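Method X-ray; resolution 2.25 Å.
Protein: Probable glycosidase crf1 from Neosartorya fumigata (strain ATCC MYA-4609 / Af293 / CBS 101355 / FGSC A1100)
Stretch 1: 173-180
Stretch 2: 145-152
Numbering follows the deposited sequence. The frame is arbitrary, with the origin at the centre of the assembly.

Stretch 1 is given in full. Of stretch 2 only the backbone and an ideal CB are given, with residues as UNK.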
ATOM      1  N   ARG A 173      -9.202   7.423  14.314  1.00 21.97           N
ATOM      2  CA  ARG A 173      -7.997   6.983  13.563  1.00 21.57           C
ATOM      3  C   ARG A 173      -8.383   5.951  12.485  1.00 19.62           C
ATOM      4  O   ARG A 173      -7.500   5.238  12.004  1.00 21.01           O
ATOM      5  CB  ARG A 173      -6.928   6.487  14.548  1.00 21.36           C
ATOM      6  CG  ARG A 173      -6.360   7.578  15.444  1.00 21.37           C
ATOM      7  CD  ARG A 173      -5.511   8.527  14.657  1.00 21.58           C
ATOM      8  NE  ARG A 173      -4.928   9.609  15.442  1.00 21.55           N
ATOM      9  CZ  ARG A 173      -5.492  10.795  15.659  1.00 21.06           C
ATOM     10  NH1 ARG A 173      -6.694  11.059  15.181  1.00 20.41           N
ATOM     11  NH2 ARG A 173      -4.852  11.724  16.351  1.00 20.42           N
ATOM     12  N   PHE A 174      -9.643   5.899  12.066  1.00 17.50           N
ATOM     13  CA  PHE A 174     -10.109   5.018  10.969  1.00 16.17           C
ATOM     14  C   PHE A 174      -9.715   5.633   9.633  1.00 17.03           C
ATOM     15  O   PHE A 174     -10.003   6.800   9.400  1.00 17.45           O
ATOM     16  CB  PHE A 174     -11.620   4.811  11.050  1.00 15.49           C
ATOM     17  CG  PHE A 174     -12.117   3.708  10.168  1.00 14.90           C
ATOM     18  CD1 PHE A 174     -11.929   2.388  10.515  1.00 14.93           C
ATOM     19  CD2 PHE A 174     -12.732   3.999   8.963  1.00 15.10           C
ATOM     20  CE1 PHE A 174     -12.373   1.375   9.681  1.00 16.12           C
ATOM     21  CE2 PHE A 174     -13.204   2.987   8.146  1.00 14.59           C
ATOM     22  CZ  PHE A 174     -13.019   1.677   8.501  1.00 15.09           C
ATOM     23  N   PRO A 175      -9.029   4.902   8.724  1.00 17.24           N
ATOM     24  CA  PRO A 175      -8.708   5.436   7.399  1.00 17.21           C
ATOM     25  C   PRO A 175     -10.000   5.786   6.653  1.00 17.10           C
ATOM     26  O   PRO A 175     -10.806   4.930   6.517  1.00 16.17           O
ATOM     27  CB  PRO A 175      -7.965   4.295   6.709  1.00 17.17           C
ATOM     28  CG  PRO A 175      -7.401   3.495   7.858  1.00 17.91           C
ATOM     29  CD  PRO A 175      -8.462   3.572   8.939  1.00 18.15           C
ATOM     30  N   GLN A 176     -10.207   7.046   6.276  1.00 16.94           N
ATOM     31  CA  GLN A 176     -11.528   7.470   5.760  1.00 17.35           C
ATOM     32  C   GLN A 176     -11.390   8.684   4.858  1.00 17.95           C
ATOM     33  O   GLN A 176     -12.363   9.411   4.721  1.00 19.26           O
ATOM     34  CB  GLN A 176     -12.485   7.795   6.905  1.00 16.56           C
ATOM     35  CG  GLN A 176     -11.997   8.914   7.815  1.00 16.60           C
ATOM     36  CD  GLN A 176     -12.902   9.039   9.019  1.00 16.01           C
ATOM     37  OE1 GLN A 176     -13.989   9.615   8.946  1.00 16.18           O
ATOM     38  NE2 GLN A 176     -12.465   8.496  10.142  1.00 14.55           N
ATOM     39  N   THR A 177     -10.230   8.885   4.256  1.00 17.78           N
ATOM     40  CA  THR A 177     -10.020   9.966   3.272  1.00 16.89           C
ATOM     41  C   THR A 177      -9.577   9.307   1.977  1.00 16.43           C
ATOM     42  O   THR A 177      -9.163   8.162   1.995  1.00 14.53           O
ATOM     43  CB  THR A 177      -9.026  10.984   3.816  1.00 17.24           C
ATOM     44  OG1 THR A 177      -7.835  10.299   4.199  1.00 16.70           O
ATOM     45  CG2 THR A 177      -9.579  11.751   4.992  1.00 18.30           C
ATOM     46  N   PRO A 178      -9.665  10.009   0.832  1.00 17.49           N
ATOM     47  CA  PRO A 178      -9.396   9.386  -0.457  1.00 17.25           C
ATOM     48  C   PRO A 178      -7.932   8.939  -0.454  1.00 16.88           C
ATOM     49  O   PRO A 178      -7.071   9.689  -0.033  1.00 15.32           O
ATOM     50  CB  PRO A 178      -9.622  10.491  -1.495  1.00 17.95           C
ATOM     51  CG  PRO A 178     -10.342  11.604  -0.715  1.00 18.67           C
ATOM     52  CD  PRO A 178      -9.930  11.450   0.727  1.00 17.51           C
ATOM     53  N   MET A 179      -7.690   7.743  -0.956  1.00 17.06           N
ATOM     54  CA  MET A 179      -6.355   7.133  -0.882  1.00 18.53           C
ATOM     55  C   MET A 179      -5.893   6.726  -2.267  1.00 18.60           C
ATOM     56  O   MET A 179      -6.718   6.397  -3.095  1.00 17.43           O
ATOM     57  CB  MET A 179      -6.366   5.912   0.039  1.00 18.76           C
ATOM     58  CG  MET A 179      -6.428   6.318   1.485  1.00 19.77           C
ATOM     59  SD  MET A 179      -6.097   4.995   2.639  1.00 19.80           S
ATOM     60  CE  MET A 179      -7.490   3.917   2.343  1.00 19.24           C
ATOM     61  N   ARG A 180      -4.584   6.734  -2.464  1.00 19.33           N
ATOM     62  CA  ARG A 180      -3.992   6.202  -3.700  1.00 20.74           C
ATOM     63  C   ARG A 180      -3.283   4.896  -3.351  1.00 19.58           C
ATOM     64  O   ARG A 180      -3.091   4.598  -2.173  1.00 17.72           O
ATOM     65  CB  ARG A 180      -3.142   7.279  -4.362  1.00 24.37           C
ATOM     66  CG  ARG A 180      -1.849   7.615  -3.653  1.00 28.04           C
ATOM     67  CD  ARG A 180      -0.833   7.956  -4.705  1.00 34.42           C
ATOM     68  NE  ARG A 180      -0.592   9.384  -4.722  1.00 42.06           N
ATOM     69  CZ  ARG A 180      -0.426  10.143  -5.802  1.00 43.72           C
ATOM     70  NH1 ARG A 180      -0.456   9.635  -7.026  1.00 40.91           N
ATOM     71  NH2 ARG A 180      -0.225  11.437  -5.639  1.00 45.43           N
ATOM     72  N   UNK A 145     -10.686  -4.502   1.530  1.00 16.41           N
ATOM     73  CA  UNK A 145     -12.072  -3.991   1.417  1.00 17.95           C
ATOM     74  C   UNK A 145     -12.201  -2.827   2.392  1.00 16.41           C
ATOM     75  O   UNK A 145     -11.881  -2.978   3.556  1.00 15.82           O
ATOM     76  CB  UNK A 145     -13.109  -5.076   1.714  1.00 17.95           C
ATOM     77  N   UNK A 146     -12.631  -1.684   1.905  1.00 14.97           N
ATOM     78  CA  UNK A 146     -12.563  -0.441   2.690  1.00 16.02           C
ATOM     79  C   UNK A 146     -13.913   0.260   2.635  1.00 17.38           C
ATOM     80  O   UNK A 146     -14.294   0.763   1.580  1.00 19.12           O
ATOM     81  CB  UNK A 146     -11.458   0.481   2.171  1.00 16.02           C
ATOM     82  N   UNK A 147     -14.623   0.253   3.753  1.00 18.30           N
ATOM     83  CA  UNK A 147     -15.938   0.915   3.887  1.00 19.38           C
ATOM     84  C   UNK A 147     -15.864   1.839   5.084  1.00 20.72           C
ATOM     85  O   UNK A 147     -14.882   1.758   5.819  1.00 20.28           O
ATOM     86  CB  UNK A 147     -17.075  -0.096   4.047  1.00 19.38           C
ATOM     87  N   UNK A 148     -16.884   2.669   5.264  1.00 25.43           N
ATOM     88  CA  UNK A 148     -16.961   3.601   6.414  1.00 29.24           C
ATOM     89  C   UNK A 148     -17.179   2.774   7.693  1.00 29.32           C
ATOM     90  O   UNK A 148     -16.909   3.299   8.765  1.00 29.75           O
ATOM     91  CB  UNK A 148     -18.086   4.621   6.228  1.00 29.24           C
ATOM     92  N   UNK A 149     -17.562   1.504   7.586  1.00 28.99           N
ATOM     93  CA  UNK A 149     -17.788   0.646   8.776  1.00 30.18           C
ATOM     94  C   UNK A 149     -16.523  -0.144   9.151  1.00 26.06           C
ATOM     95  O   UNK A 149     -16.377  -0.436  10.323  1.00 23.56           O
ATOM     96  CB  UNK A 149     -18.942  -0.325   8.517  1.00 30.18           C
ATOM     97  N   UNK A 150     -15.670  -0.525   8.201  1.00 21.37           N
ATOM     98  CA  UNK A 150     -14.584  -1.498   8.445  1.00 20.12           C
ATOM     99  C   UNK A 150     -13.587  -1.543   7.290  1.00 19.18           C
ATOM    100  O   UNK A 150     -13.978  -1.415   6.126  1.00 18.81           O
ATOM    101  CB  UNK A 150     -15.166  -2.895   8.671  1.00 20.12           C
ATOM    102  N   UNK A 151     -12.332  -1.779   7.636  1.00 17.67           N
ATOM    103  CA  UNK A 151     -11.278  -2.227   6.697  1.00 16.85           C
ATOM    104  C   UNK A 151     -11.107  -3.735   6.873  1.00 15.45           C
ATOM    105  O   UNK A 151     -10.901  -4.192   7.994  1.00 14.02           O
ATOM    106  CB  UNK A 151      -9.956  -1.495   6.940  1.00 16.85           C
ATOM    107  N   UNK A 152     -11.166  -4.483   5.784  1.00 14.90           N
ATOM    108  CA  UNK A 152     -10.989  -5.945   5.815  1.00 15.51           C
ATOM    109  C   UNK A 152      -9.789  -6.286   4.956  1.00 14.46           C
ATOM    110  O   UNK A 152      -9.741  -5.820   3.826  1.00 16.19           O
ATOM    111  CB  UNK A 152     -12.238  -6.680   5.324  1.00 15.51           C
TER

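Position 145 lies in a strand paired with position 152. Each donates a backbone N to the other's O at 2.8 Å. The ideal CB has nothing of stretch 1 within 5.5 Å, so stretch 1 sets no preference. The residue is D145, which does not touch stretch 1.

Position 146 has extended backbone angles (-131/109), and its CA-to-CB bond points sideways to stretch 1. The ideal CB is 5.3 Å from M179 CE. Beyond it, the carbonyl oxygens of P175 and T177 and the methyl of M179 line a space. A small side chain would not reach those oxygens. A long or large one would suit, and a donor at the right height could use P175 O. The residue is W146, chi1 t. Its NE1 donates a hydrogen bond to P175 O at 2.9 Å, with an N-H...O angle of 156°. The ring edge also meets T177 O, 3.1 Å from CH2. M179 CE sits over one face, 3.1 Å from the centroid of the six-membered ring and 7° off its normal. This is a CH-pi contact.

Position 147 begins the turn, and its CB points away from stretch 1. Its backbone O is 3.1 Å from F174 CE2, a contact that needs no particular side chain. A small polar residue could serve the turn itself. The residue is T147, whose OG1 donates to the backbone O of 150 at 3.2 Å and accepts a weak hydrogen bond from the N of 149 at 3.3 Å.

Positions 148 and 149 have turn angles, -69/-15 and -93/-31. Both CB atoms point away, so many polar side chains would suit. The residues are K148 and D149. Their backbones pass the F174 ring: K148 O is 3.8 Å from CE2, and D149 C is 4.0 Å from CZ.

Position 150 returns to strand and also points away. Its ideal CB is 5.1 Å from F174 CZ, so stretch 1 demands little, and small or polar residues would fit. The residue is A150. Its N lies 3.5 Å from F174 CZ.

Position 151 points toward stretch 1, with the ideal CB 4.6 Å from F174 CE1. An apolar side chain is favoured, and valine, isoleucine or leucine are all plausible. The residue is V151, chi1 t. Its CG2 packs 3.8 Å from F174 CZ, while its backbone N meets the edge of that ring, 3.6 Å from CZ.

Position 152 is out of reach of stretch 1, and a strand-tolerant residue would do. The residue is T152.

Stretch 2 (145-152) DWTKDAVT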
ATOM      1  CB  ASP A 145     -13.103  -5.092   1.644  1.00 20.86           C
ATOM      2  CG  ASP A 145     -13.324  -5.918   0.374  1.00 26.76           C
ATOM      3  OD1 ASP A 145     -14.087  -5.445  -0.545  1.00 29.27           O
ATOM      4  OD2 ASP A 145     -12.697  -7.017   0.275  1.00 32.65           O
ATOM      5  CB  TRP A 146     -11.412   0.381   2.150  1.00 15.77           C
ATOM      6  CG  TRP A 146     -11.318   1.767   2.661  1.00 15.52           C
ATOM      7  CD1 TRP A 146     -11.530   2.207   3.934  1.00 15.63           C
ATOM      8  CD2 TRP A 146     -10.862   2.886   1.896  1.00 15.12           C
ATOM      9  NE1 TRP A 146     -11.265   3.546   3.996  1.00 15.58           N
ATOM     10  CE2 TRP A 146     -10.851   3.986   2.768  1.00 15.57           C
ATOM     11  CE3 TRP A 146     -10.484   3.054   0.563  1.00 15.59           C
ATOM     12  CZ2 TRP A 146     -10.498   5.253   2.335  1.00 15.46           C
ATOM     13  CZ3 TRP A 146     -10.114   4.300   0.136  1.00 15.59           C
ATOM     14  CH2 TRP A 146     -10.127   5.381   1.017  1.00 15.64           C
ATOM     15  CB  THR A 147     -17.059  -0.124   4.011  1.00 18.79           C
ATOM     16  OG1 THR A 147     -17.038  -0.792   5.268  1.00 17.48           O
ATOM     17  CG2 THR A 147     -16.971  -1.178   2.934  1.00 18.90           C
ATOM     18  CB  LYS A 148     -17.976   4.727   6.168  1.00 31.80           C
ATOM     19  CG  LYS A 148     -19.279   4.352   5.479  1.00 36.15           C
ATOM     20  CD  LYS A 148     -20.131   5.550   5.085  1.00 37.84           C
ATOM     21  CE  LYS A 148     -19.499   6.381   3.984  1.00 39.66           C
ATOM     22  NZ  LYS A 148     -20.470   6.737   2.919  1.00 39.10           N
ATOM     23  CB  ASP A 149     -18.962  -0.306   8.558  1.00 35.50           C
ATOM     24  CG  ASP A 149     -20.328   0.370   8.573  1.00 43.06           C
ATOM     25  OD1 ASP A 149     -20.459   1.488   9.174  1.00 40.66           O
ATOM     26  OD2 ASP A 149     -21.281  -0.254   8.021  1.00 50.87           O
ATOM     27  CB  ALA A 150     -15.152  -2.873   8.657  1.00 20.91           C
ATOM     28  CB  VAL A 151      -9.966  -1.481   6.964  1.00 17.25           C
ATOM     29  CG1 VAL A 151      -8.809  -2.112   6.201  1.00 17.84           C
ATOM     30  CG2 VAL A 151     -10.121  -0.009   6.631  1.00 17.61           C
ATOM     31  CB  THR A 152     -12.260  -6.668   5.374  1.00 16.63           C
ATOM     32  OG1 THR A 152     -13.318  -6.189   6.201  1.00 16.78           O
ATOM     33  CG2 THR A 152     -12.114  -8.167   5.490  1.00 17.24           C
TER
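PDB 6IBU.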